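Local coordinates for anastral spindle 2, SAS 4 (Drosophila melanogaster, PDB 4BY2), which joins the TCP domain of the centriole protein Sas-4 to a proline-rich motif of Ana2, a complex with a role in centriole assembly, and probably binds tubulin, at residues Tyr116-Glu120 and Thr121-His125; Thr126-Leu129 and Asp130-Ile134. All blocks are in the same frame, centred on the assembly; numbering follows the deposited sequence.

Contact 1: residues Tyr116-Glu120 and Thr121-His125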
ATOM      1  N   TYR A 116      -1.158   5.850  -6.527  1.00 46.71           N
ATOM      2  CA  TYR A 116      -0.958   7.216  -6.048  1.00 45.81           C
ATOM      3  C   TYR A 116       0.479   7.444  -5.616  1.00 47.94           C
ATOM      4  O   TYR A 116       0.996   6.689  -4.798  1.00 47.80           O
ATOM      5  CB  TYR A 116      -1.937   7.572  -4.912  1.00 47.10           C
ATOM      6  CG  TYR A 116      -2.067   9.064  -4.668  1.00 49.37           C
ATOM      7  CD1 TYR A 116      -1.126   9.752  -3.907  1.00 50.06           C
ATOM      8  CD2 TYR A 116      -3.125   9.789  -5.207  1.00 51.32           C
ATOM      9  CE1 TYR A 116      -1.227  11.124  -3.700  1.00 50.83           C
ATOM     10  CE2 TYR A 116      -3.249  11.160  -4.986  1.00 51.83           C
ATOM     11  CZ  TYR A 116      -2.297  11.823  -4.231  1.00 57.87           C
ATOM     12  OH  TYR A 116      -2.401  13.177  -4.008  1.00 58.21           O
ATOM     13  N   TYR A 117       1.114   8.501  -6.144  1.00 43.24           N
ATOM     14  CA  TYR A 117       2.482   8.853  -5.788  1.00 42.55           C
ATOM     15  C   TYR A 117       2.512  10.107  -4.919  1.00 45.90           C
ATOM     16  O   TYR A 117       2.127  11.179  -5.375  1.00 45.33           O
ATOM     17  CB  TYR A 117       3.365   9.013  -7.043  1.00 43.52           C
ATOM     18  CG  TYR A 117       4.809   9.367  -6.744  1.00 45.11           C
ATOM     19  CD1 TYR A 117       5.668   8.442  -6.156  1.00 47.09           C
ATOM     20  CD2 TYR A 117       5.321  10.621  -7.060  1.00 45.74           C
ATOM     21  CE1 TYR A 117       6.997   8.758  -5.884  1.00 47.84           C
ATOM     22  CE2 TYR A 117       6.652  10.946  -6.804  1.00 46.54           C
ATOM     23  CZ  TYR A 117       7.485  10.013  -6.205  1.00 54.11           C
ATOM     24  OH  TYR A 117       8.798  10.322  -5.947  1.00 55.12           O
ATOM     25  N   TYR A 118       2.945   9.959  -3.654  1.00 42.25           N
ATOM     26  CA  TYR A 118       3.094  11.063  -2.703  1.00 41.45           C
ATOM     27  C   TYR A 118       4.500  11.597  -2.963  1.00 46.93           C
ATOM     28  O   TYR A 118       5.488  10.992  -2.536  1.00 45.92           O
ATOM     29  CB  TYR A 118       2.921  10.585  -1.247  1.00 41.29           C
ATOM     30  CG  TYR A 118       1.619   9.859  -0.980  1.00 41.72           C
ATOM     31  CD1 TYR A 118       1.525   8.478  -1.129  1.00 42.17           C
ATOM     32  CD2 TYR A 118       0.485  10.549  -0.559  1.00 43.32           C
ATOM     33  CE1 TYR A 118       0.329   7.803  -0.887  1.00 42.83           C
ATOM     34  CE2 TYR A 118      -0.713   9.883  -0.300  1.00 43.51           C
ATOM     35  CZ  TYR A 118      -0.788   8.509  -0.474  1.00 48.60           C
ATOM     36  OH  TYR A 118      -1.960   7.837  -0.228  1.00 47.76           O
ATOM     37  N   ALA A 119       4.577  12.672  -3.765  1.00 45.29           N
ATOM     38  CA  ALA A 119       5.814  13.297  -4.227  1.00 46.27           C
ATOM     39  C   ALA A 119       6.758  13.756  -3.130  1.00 53.00           C
ATOM     40  O   ALA A 119       7.962  13.519  -3.244  1.00 53.64           O
ATOM     41  CB  ALA A 119       5.500  14.446  -5.162  1.00 47.16           C
ATOM     42  N   GLU A 120       6.220  14.411  -2.080  1.00 50.46           N
ATOM     43  CA  GLU A 120       6.988  14.947  -0.954  1.00 50.67           C
ATOM     44  C   GLU A 120       7.708  13.855  -0.158  1.00 54.29           C
ATOM     45  O   GLU A 120       8.869  14.040   0.222  1.00 54.02           O
ATOM     46  CB  GLU A 120       6.071  15.777  -0.040  1.00 52.32           C
ATOM     47  CG  GLU A 120       6.791  16.857   0.753  1.00 66.13           C
ATOM     48  CD  GLU A 120       5.888  17.897   1.390  1.00 91.25           C
ATOM     49  OE1 GLU A 120       5.013  17.516   2.202  1.00 89.13           O
ATOM     50  OE2 GLU A 120       6.072  19.100   1.093  1.00 86.12           O
ATOM     51  N   THR A 121       7.023  12.717   0.068  1.00 50.11           N
ATOM     52  CA  THR A 121       7.524  11.587   0.849  1.00 49.41           C
ATOM     53  C   THR A 121       8.046  10.402   0.000  1.00 52.46           C
ATOM     54  O   THR A 121       8.457   9.394   0.582  1.00 52.53           O
ATOM     55  CB  THR A 121       6.459  11.138   1.864  1.00 57.61           C
ATOM     56  OG1 THR A 121       5.188  11.060   1.219  1.00 57.78           O
ATOM     57  CG2 THR A 121       6.366  12.067   3.068  1.00 56.09           C
ATOM     58  N   ASN A 122       8.055  10.525  -1.357  1.00 47.70           N
ATOM     59  CA  ASN A 122       8.531   9.502  -2.311  1.00 46.61           C
ATOM     60  C   ASN A 122       7.879   8.118  -2.063  1.00 48.65           C
ATOM     61  O   ASN A 122       8.541   7.079  -2.120  1.00 47.84           O
ATOM     62  CB  ASN A 122      10.079   9.446  -2.314  1.00 46.82           C
ATOM     63  CG  ASN A 122      10.713   8.656  -3.441  1.00 64.93           C
ATOM     64  OD1 ASN A 122      10.114   8.413  -4.495  1.00 59.69           O
ATOM     65  ND2 ASN A 122      11.955   8.245  -3.241  1.00 54.32           N
ATOM     66  N   THR A 123       6.563   8.129  -1.787  1.00 44.38           N
ATOM     67  CA  THR A 123       5.779   6.940  -1.452  1.00 43.90           C
ATOM     68  C   THR A 123       4.738   6.616  -2.520  1.00 47.74           C
ATOM     69  O   THR A 123       4.123   7.520  -3.083  1.00 47.82           O
ATOM     70  CB  THR A 123       5.145   7.131  -0.053  1.00 50.62           C
ATOM     71  OG1 THR A 123       6.149   7.566   0.867  1.00 48.97           O
ATOM     72  CG2 THR A 123       4.462   5.870   0.489  1.00 48.57           C
ATOM     73  N   TRP A 124       4.525   5.316  -2.769  1.00 43.65           N
ATOM     74  CA  TRP A 124       3.537   4.799  -3.707  1.00 43.08           C
ATOM     75  C   TRP A 124       2.410   4.083  -2.957  1.00 46.90           C
ATOM     76  O   TRP A 124       2.673   3.385  -1.978  1.00 46.22           O
ATOM     77  CB  TRP A 124       4.205   3.822  -4.683  1.00 41.83           C
ATOM     78  CG  TRP A 124       4.904   4.481  -5.831  1.00 42.67           C
ATOM     79  CD1 TRP A 124       6.246   4.687  -5.969  1.00 45.52           C
ATOM     80  CD2 TRP A 124       4.291   5.017  -7.008  1.00 42.43           C
ATOM     81  NE1 TRP A 124       6.507   5.317  -7.164  1.00 44.87           N
ATOM     82  CE2 TRP A 124       5.324   5.524  -7.828  1.00 46.24           C
ATOM     83  CE3 TRP A 124       2.961   5.122  -7.453  1.00 43.71           C
ATOM     84  CZ2 TRP A 124       5.070   6.141  -9.058  1.00 45.63           C
ATOM     85  CZ3 TRP A 124       2.711   5.723  -8.677  1.00 45.29           C
ATOM     86  CH2 TRP A 124       3.757   6.228  -9.465  1.00 45.89           C
ATOM     87  N   HIS A 125       1.163   4.240  -3.425  1.00 44.07           N
ATOM     88  CA  HIS A 125      -0.001   3.561  -2.852  1.00 44.52           C
ATOM     89  C   HIS A 125      -0.843   2.947  -3.974  1.00 49.32           C
ATOM     90  O   HIS A 125      -1.405   3.678  -4.793  1.00 48.45           O
ATOM     91  CB  HIS A 125      -0.832   4.492  -1.952  1.00 45.50           C
ATOM     92  CG  HIS A 125      -2.038   3.837  -1.346  1.00 49.34           C
ATOM     93  ND1 HIS A 125      -1.956   3.116  -0.171  1.00 51.42           N
ATOM     94  CD2 HIS A 125      -3.323   3.828  -1.770  1.00 51.48           C
ATOM     95  CE1 HIS A 125      -3.183   2.689   0.081  1.00 50.95           C
ATOM     96  NE2 HIS A 125      -4.041   3.091  -0.854  1.00 51.27           N
TER

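Contact 2: residues Thr126-Leu129 and Asp130-Ile134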
ATOM      1  N   THR A 126      -0.907   1.601  -4.023  1.00 46.66           N
ATOM      2  CA  THR A 126      -1.670   0.888  -5.044  1.00 46.69           C
ATOM      3  C   THR A 126      -2.921   0.245  -4.461  1.00 51.16           C
ATOM      4  O   THR A 126      -2.835  -0.504  -3.491  1.00 50.54           O
ATOM      5  CB  THR A 126      -0.783  -0.109  -5.810  1.00 55.82           C
ATOM      6  OG1 THR A 126       0.440   0.530  -6.178  1.00 58.46           O
ATOM      7  CG2 THR A 126      -1.463  -0.660  -7.061  1.00 53.51           C
ATOM      8  N   SER A 127      -4.080   0.556  -5.051  1.00 48.81           N
ATOM      9  CA  SER A 127      -5.375  -0.008  -4.681  1.00 49.26           C
ATOM     10  C   SER A 127      -5.756  -1.037  -5.748  1.00 54.26           C
ATOM     11  O   SER A 127      -5.500  -0.817  -6.934  1.00 53.91           O
ATOM     12  CB  SER A 127      -6.443   1.079  -4.604  1.00 53.15           C
ATOM     13  OG  SER A 127      -6.204   1.986  -3.542  1.00 63.49           O
ATOM     14  N   TYR A 128      -6.345  -2.160  -5.324  1.00 51.21           N
ATOM     15  CA  TYR A 128      -6.773  -3.235  -6.214  1.00 51.25           C
ATOM     16  C   TYR A 128      -8.284  -3.446  -6.099  1.00 58.07           C
ATOM     17  O   TYR A 128      -8.885  -3.067  -5.090  1.00 57.41           O
ATOM     18  CB  TYR A 128      -5.997  -4.534  -5.923  1.00 51.42           C
ATOM     19  CG  TYR A 128      -4.508  -4.427  -6.179  1.00 51.71           C
ATOM     20  CD1 TYR A 128      -3.634  -4.024  -5.174  1.00 52.26           C
ATOM     21  CD2 TYR A 128      -3.971  -4.744  -7.422  1.00 53.20           C
ATOM     22  CE1 TYR A 128      -2.265  -3.911  -5.408  1.00 53.12           C
ATOM     23  CE2 TYR A 128      -2.602  -4.636  -7.669  1.00 53.39           C
ATOM     24  CZ  TYR A 128      -1.751  -4.226  -6.655  1.00 60.50           C
ATOM     25  OH  TYR A 128      -0.400  -4.113  -6.887  1.00 61.94           O
ATOM     26  N   LEU A 129      -8.890  -4.036  -7.142  1.00 57.16           N
ATOM     27  CA  LEU A 129     -10.324  -4.322  -7.239  1.00 58.14           C
ATOM     28  C   LEU A 129     -10.849  -5.190  -6.079  1.00 63.00           C
ATOM     29  O   LEU A 129     -11.956  -4.946  -5.596  1.00 63.09           O
ATOM     30  CB  LEU A 129     -10.611  -4.998  -8.588  1.00 58.62           C
ATOM     31  CG  LEU A 129     -12.019  -4.825  -9.147  1.00 64.19           C
ATOM     32  CD1 LEU A 129     -11.976  -4.415 -10.608  1.00 64.48           C
ATOM     33  CD2 LEU A 129     -12.842  -6.098  -8.968  1.00 67.44           C
ATOM     34  N   ASP A 130     -10.045  -6.177  -5.624  1.00 59.63           N
ATOM     35  CA  ASP A 130     -10.393  -7.115  -4.545  1.00 59.27           C
ATOM     36  C   ASP A 130     -10.378  -6.501  -3.130  1.00 62.33           C
ATOM     37  O   ASP A 130     -10.836  -7.147  -2.182  1.00 62.44           O
ATOM     38  CB  ASP A 130      -9.498  -8.372  -4.608  1.00 61.20           C
ATOM     39  CG  ASP A 130      -8.015  -8.175  -4.323  1.00 71.13           C
ATOM     40  OD1 ASP A 130      -7.550  -7.010  -4.333  1.00 71.54           O
ATOM     41  OD2 ASP A 130      -7.314  -9.186  -4.114  1.00 77.02           O
ATOM     42  N   GLY A 131      -9.850  -5.283  -3.008  1.00 57.41           N
ATOM     43  CA  GLY A 131      -9.772  -4.560  -1.743  1.00 56.34           C
ATOM     44  C   GLY A 131      -8.372  -4.382  -1.186  1.00 58.12           C
ATOM     45  O   GLY A 131      -8.198  -3.664  -0.198  1.00 58.36           O
ATOM     46  N   LEU A 132      -7.368  -5.032  -1.806  1.00 52.33           N
ATOM     47  CA  LEU A 132      -5.973  -4.954  -1.378  1.00 51.23           C
ATOM     48  C   LEU A 132      -5.357  -3.578  -1.638  1.00 54.46           C
ATOM     49  O   LEU A 132      -5.501  -3.022  -2.726  1.00 53.70           O
ATOM     50  CB  LEU A 132      -5.122  -6.083  -2.010  1.00 50.97           C
ATOM     51  CG  LEU A 132      -3.601  -6.086  -1.724  1.00 55.30           C
ATOM     52  CD1 LEU A 132      -3.283  -6.522  -0.296  1.00 55.40           C
ATOM     53  CD2 LEU A 132      -2.874  -6.970  -2.689  1.00 57.07           C
ATOM     54  N   GLU A 133      -4.680  -3.036  -0.617  1.00 50.90           N
ATOM     55  CA  GLU A 133      -3.974  -1.760  -0.664  1.00 50.32           C
ATOM     56  C   GLU A 133      -2.512  -1.995  -0.306  1.00 52.24           C
ATOM     57  O   GLU A 133      -2.212  -2.564   0.746  1.00 51.96           O
ATOM     58  CB  GLU A 133      -4.625  -0.728   0.269  1.00 51.84           C
ATOM     59  CG  GLU A 133      -5.763   0.033  -0.387  1.00 64.63           C
ATOM     60  CD  GLU A 133      -6.767   0.659   0.562  1.00 92.12           C
ATOM     61  OE1 GLU A 133      -6.343   1.364   1.508  1.00 94.24           O
ATOM     62  OE2 GLU A 133      -7.984   0.465   0.341  1.00 86.96           O
ATOM     63  N   ILE A 134      -1.608  -1.600  -1.209  1.00 47.36           N
ATOM     64  CA  ILE A 134      -0.169  -1.769  -1.039  1.00 46.40           C
ATOM     65  C   ILE A 134       0.542  -0.417  -0.955  1.00 49.48           C
ATOM     66  O   ILE A 134       0.436   0.395  -1.875  1.00 48.86           O
ATOM     67  CB  ILE A 134       0.434  -2.709  -2.130  1.00 49.12           C
ATOM     68  CG1 ILE A 134      -0.106  -4.149  -1.987  1.00 49.50           C
ATOM     69  CG2 ILE A 134       1.970  -2.687  -2.111  1.00 49.44           C
ATOM     70  CD1 ILE A 134       0.314  -5.132  -3.098  1.00 58.88           C
TER

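Contact 1: residues Tyr116-Glu120 and Thr121-His125
Tyr117 and Trp124 form a non-hydrogen-bonded pair, and Tyr117 CB sits over the six-membered ring of the Trp124 indole, 3.6 Å from its centroid, in a CH-pi contact. Tyr117 CD1 comes down on the same indole, 3.4 Å from Trp124 CE2, while the two ring planes remain 43° apart. With CG anti to the backbone N (chi1 -179°), the phenol reaches along the turn to Asn122, and Tyr117 OH donates to Asn122 OD1 (2.7 Å) from above the amide's carbonyl plane. An alanine in place of Trp124 would probably strip the Tyr117 CB and ring of their aromatic support and let the phenol swing from Asn122. All this lies in the Sas-4 part of the fusion, at the hairpin of strands 113-118 and 123-128. Tyr116 and His125 exchange backbone bonds, both 2.8 Å: Tyr116 N to His125 O and His125 N to Tyr116 O. Tyr118 N gives to Thr123 O and its carbonyl accepts Thr123 N, and because Asn122 also faces Tyr118, the turn carries a G1 beta bulge. Thr123 OG1 donates back to Thr121 O (3.0 Å). The Tyr118 ring puts CE1 against His125 CB (3.7 Å). Tyr116 CD1 lies over the centre of that ring; Tyr116 OH is held by Asp103 and by Arg15 N of the Ana2 part.

Contact 2: residues Thr126-Leu129 and Asp130-Ile134
A type I beta turn from Tyr128 to Gly131 closes the hairpin between strands 123-128 and 133-136, within the Sas-4 TCP domain. Gly131 N bonds to Tyr128 O at 3.2 Å, its donor standing well above the carbonyl plane, while Tyr128 N gives to Leu132 O at 2.9 Å. Tyr128 thus meets two consecutive residues of the returning chain, as in a type I turn with a G1 bulge. Gly131 has a positive phi (111°), a conformation in which a side chain would crowd the carbonyl oxygen of Asp130 and which glycine adopts readily. The Asp130 carboxylate is folded back over the turn, with CG between the backbone N and the carbonyl carbon (chi1 66°). From there OD1 accepts the N-H of Leu132 at 3.2 Å, forming an Asx turn; the N-H comes from above the carboxylate plane. The same oxygen rests against Tyr128 CB. Beyond the turn, Thr126 and Ile134 form a hydrogen-bonded antiparallel pair, each N meeting the other's O at 2.8 Å in nearly straight bonds (169°). Ser127 and Glu133 make the next, non-hydrogen-bonded pair on the opposite face, with Ser127 OG beside Glu133 CG. Neighbouring strands continue the pattern outward: Ser127 bonds through its backbone to Val114, and Glu133 to Arg145. On the face of Thr126 and Ile134 the Tyr128 ring lies beside the Leu132 side chain, the two extending in a common direction, and takes Leu132 O near its edge. Tyr128 CD1 packs on Leu132 CD2 (3.9 Å), and farther out on the same side of the ring Tyr128 CE1 touches Ile134 CD1 at 3.7 Å.

Contact 1 ends at His125 and contact 2 begins at Thr126, the next residue; they share strand 123-128, which contact 1 enters and contact 2 leaves. Their centres are about 16 Å apart because the two turns cap opposite ends of that strand. Strands 113-118, 123-128 and 133-136 are successive antiparallel neighbours, part of the extended meander of the TCP domain. The contacts touch where His125 NE2 packs on Glu133 CG at 3.5 Å. Tyr116, Tyr118 and His125 share a face with Ser127 and Glu133; the Ana2 segment of the fusion runs over its contact 1 end, with Pro14, Arg15 and Pro18 touching Tyr116, His125 and Tyr118.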